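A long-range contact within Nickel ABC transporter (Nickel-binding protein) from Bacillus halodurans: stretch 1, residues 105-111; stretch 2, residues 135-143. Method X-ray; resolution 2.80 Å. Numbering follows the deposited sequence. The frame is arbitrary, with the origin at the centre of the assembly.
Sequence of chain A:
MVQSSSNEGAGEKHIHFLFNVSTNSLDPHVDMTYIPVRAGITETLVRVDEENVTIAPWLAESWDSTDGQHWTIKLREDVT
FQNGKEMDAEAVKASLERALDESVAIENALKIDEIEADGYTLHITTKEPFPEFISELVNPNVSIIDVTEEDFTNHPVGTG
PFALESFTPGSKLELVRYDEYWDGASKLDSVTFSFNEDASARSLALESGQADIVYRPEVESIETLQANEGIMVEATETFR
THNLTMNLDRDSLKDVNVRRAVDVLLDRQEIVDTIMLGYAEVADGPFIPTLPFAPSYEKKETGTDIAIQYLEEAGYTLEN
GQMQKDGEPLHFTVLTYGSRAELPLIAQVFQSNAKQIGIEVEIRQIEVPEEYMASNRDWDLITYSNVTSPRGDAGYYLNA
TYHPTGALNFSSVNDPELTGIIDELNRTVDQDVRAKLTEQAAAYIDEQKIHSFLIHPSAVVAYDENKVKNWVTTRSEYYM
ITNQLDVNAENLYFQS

Stretch 1 (105-111) AIENALK
Stretch 2, residues 135-143: SELVNPNVS

The contact sets the last turns of a helix against an irregular segment whose touching residues lie at least 26 positions away in sequence, and side-chain packing does the work: no hydrogen bond crosses, and the two stretches together bury 297 Å². Stretch 1 is helical from Ala-105 to Leu-110, continuing a helix that begins earlier. In stretch 2, residues 135-138 have helical phi/psi without the regular bonds, Asn-139 extends to -56/122, Pro-140 and Asn-141 form a 3-10 segment, and Val-142 lies at -112/28. Two CA pairs fix the register, CA of Ile-106 to CA of Asn-141 at 7.4 Å and CA of Leu-110 to CA of Glu-136 at 6.4 Å, so stretch 2 passes the helix in the reverse order of sequence.

Ala-105 points its CB toward stretch 2, but that atom remains 5.6 Å from ND2 of Asn-141, too far for contact. Ile-106 makes the first real contact. Its CB points toward the partner, and chi1 -58° (m) with chi2 168° (t) places CD1 3.7 Å from the backbone O of Asn-141 and 4.0 Å from the CB of Asn-141. The other branch end, CG2, meets CG2 of Val-142 at 4.3 Å. Asn-141 itself uses chi1 -80° (m); Val-142 uses chi1 -168° (t).

Glu-107 and Asn-108 are out of reach of stretch 2, as expected of the helix face turned from it. The helix returns with Ala-109, whose small CB faces the partner and sits 4.1 Å from OE1 of Glu-136, while the O of Ala-109 lies 3.8 Å from CG of Glu-136. These are packing contacts only; no hydrogen bond joins Glu-136 to stretch 1.

Leu-110, one turn after Ile-106 and tied to it by a 3.1 Å bond from Leu-110 N to Ile-106 O, gives up the most surface to the other stretch, 72 Å². Its CB points sideways, yet chi1 -69° (m) and chi2 -166° (t) bring its end nearer. CD2 presses to 3.3 Å from CB of Glu-136, a tight approach, and lies 4.2 Å from CD2 of Leu-137, which likewise starts sideways and closes in with chi1 -58° (m) and chi2 177° (t). CD1 reaches CG1 of Val-142 at 4.2 Å. Val-142 therefore touches both helix residues, for its CG2 also lies 4.3 Å from CD1 of Leu-110.

Glu-136 bends with chi1 and chi2 both -69° (m), offering its aliphatic part to Leu-110. Lys-111 then leaves helical phi/psi at 55/45 and takes no part; its side chain is not modelled beyond CB.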

# COMPACT_ATOMS: atom_id res chain seq x y z
N ALA A 105 18.58 1.86 -3.12
CA ALA A 105 17.29 2.02 -2.43
C ALA A 105 17.25 1.28 -1.09
O ALA A 105 16.90 1.87 -0.06
CB ALA A 105 16.17 1.57 -3.29
N ILE A 106 17.64 -0.00 -1.11
CA ILE A 106 17.72 -0.76 0.11
C ILE A 106 18.75 -0.15 1.04
O ILE A 106 18.50 -0.07 2.24
CB ILE A 106 18.09 -2.19 -0.15
CG1 ILE A 106 17.08 -2.84 -1.07
CG2 ILE A 106 18.05 -2.97 1.10
CD1 ILE A 106 17.53 -4.20 -1.61
N GLU A 107 19.89 0.28 0.51
CA GLU A 107 20.94 0.82 1.38
C GLU A 107 20.46 2.05 2.12
O GLU A 107 20.68 2.19 3.35
CB GLU A 107 22.24 1.14 0.63
CG GLU A 107 23.50 1.37 1.56
CD GLU A 107 24.82 1.74 0.78
OE1 GLU A 107 25.88 1.90 1.45
OE2 GLU A 107 24.79 1.86 -0.48
N ASN A 108 19.79 2.92 1.37
CA ASN A 108 19.41 4.21 1.91
C ASN A 108 18.18 4.17 2.78
O ASN A 108 17.87 5.15 3.45
CB ASN A 108 19.18 5.20 0.80
CG ASN A 108 20.47 5.70 0.18
OD1 ASN A 108 21.57 5.44 0.66
ND2 ASN A 108 20.33 6.46 -0.90
N ALA A 109 17.47 3.05 2.77
CA ALA A 109 16.18 2.90 3.47
C ALA A 109 16.36 2.15 4.77
O ALA A 109 15.65 2.40 5.75
CB ALA A 109 15.19 2.16 2.61
N LEU A 110 17.31 1.20 4.79
CA LEU A 110 17.46 0.39 5.96
C LEU A 110 18.27 1.12 6.99
O LEU A 110 18.06 0.89 8.17
CB LEU A 110 18.05 -0.94 5.60
CG LEU A 110 17.13 -1.87 4.80
CD1 LEU A 110 17.73 -3.28 4.83
CD2 LEU A 110 15.65 -1.88 5.29
N LYS A 111 19.14 2.02 6.55
CA LYS A 111 20.05 2.78 7.43
C LYS A 111 20.93 1.91 8.34
O LYS A 111 21.17 2.21 9.50
CB LYS A 111 19.31 3.91 8.21
N SER A 135 9.91 -2.28 10.52
CA SER A 135 8.92 -2.32 9.46
C SER A 135 9.55 -2.33 8.05
O SER A 135 8.90 -2.76 7.07
CB SER A 135 7.87 -1.23 9.65
OG SER A 135 8.25 -0.02 9.04
N GLU A 136 10.81 -1.88 7.96
CA GLU A 136 11.52 -1.88 6.70
C GLU A 136 11.86 -3.27 6.27
O GLU A 136 12.04 -3.51 5.08
CB GLU A 136 12.82 -1.11 6.73
CG GLU A 136 12.66 0.41 6.88
CD GLU A 136 12.06 1.12 5.67
OE1 GLU A 136 11.96 0.54 4.54
OE2 GLU A 136 11.71 2.31 5.88
N LEU A 137 11.95 -4.21 7.23
CA LEU A 137 12.35 -5.57 6.87
C LEU A 137 11.22 -6.37 6.22
O LEU A 137 11.42 -7.47 5.71
CB LEU A 137 12.96 -6.27 8.07
CG LEU A 137 14.18 -5.52 8.63
CD1 LEU A 137 14.75 -6.18 9.88
CD2 LEU A 137 15.26 -5.39 7.55
N VAL A 138 10.03 -5.80 6.20
CA VAL A 138 8.92 -6.40 5.52
C VAL A 138 9.09 -6.35 3.98
O VAL A 138 8.55 -7.17 3.27
CB VAL A 138 7.63 -5.66 5.89
CG1 VAL A 138 6.39 -6.23 5.16
CG2 VAL A 138 7.41 -5.63 7.37
N ASN A 139 9.85 -5.37 3.49
CA ASN A 139 9.99 -5.12 2.08
C ASN A 139 10.45 -6.37 1.43
O ASN A 139 11.51 -6.89 1.77
CB ASN A 139 11.05 -4.07 1.85
CG ASN A 139 10.77 -3.20 0.64
OD1 ASN A 139 10.53 -3.69 -0.46
ND2 ASN A 139 10.83 -1.89 0.84
N PRO A 140 9.68 -6.85 0.46
CA PRO A 140 10.03 -8.01 -0.28
C PRO A 140 11.43 -7.96 -0.81
O PRO A 140 12.02 -9.00 -1.06
CB PRO A 140 9.03 -7.98 -1.38
CG PRO A 140 7.81 -7.62 -0.63
CD PRO A 140 8.28 -6.48 0.23
N ASN A 141 11.97 -6.76 -0.93
CA ASN A 141 13.37 -6.52 -1.34
C ASN A 141 14.40 -7.12 -0.51
O ASN A 141 15.53 -7.22 -0.93
CB ASN A 141 13.68 -5.07 -1.11
CG ASN A 141 13.17 -4.26 -2.15
OD1 ASN A 141 12.74 -4.81 -3.19
ND2 ASN A 141 13.15 -2.94 -1.95
N VAL A 142 14.05 -7.35 0.74
CA VAL A 142 15.04 -7.69 1.68
C VAL A 142 14.73 -9.10 2.03
O VAL A 142 15.02 -9.58 3.11
CB VAL A 142 14.92 -6.83 2.89
CG1 VAL A 142 16.14 -7.03 3.73
CG2 VAL A 142 14.87 -5.43 2.51
N SER A 143 14.14 -9.80 1.09
CA SER A 143 13.85 -11.17 1.36
C SER A 143 15.16 -11.87 1.46
O SER A 143 16.11 -11.48 0.79
CB SER A 143 13.04 -11.77 0.25
OG SER A 143 13.53 -11.34 -0.97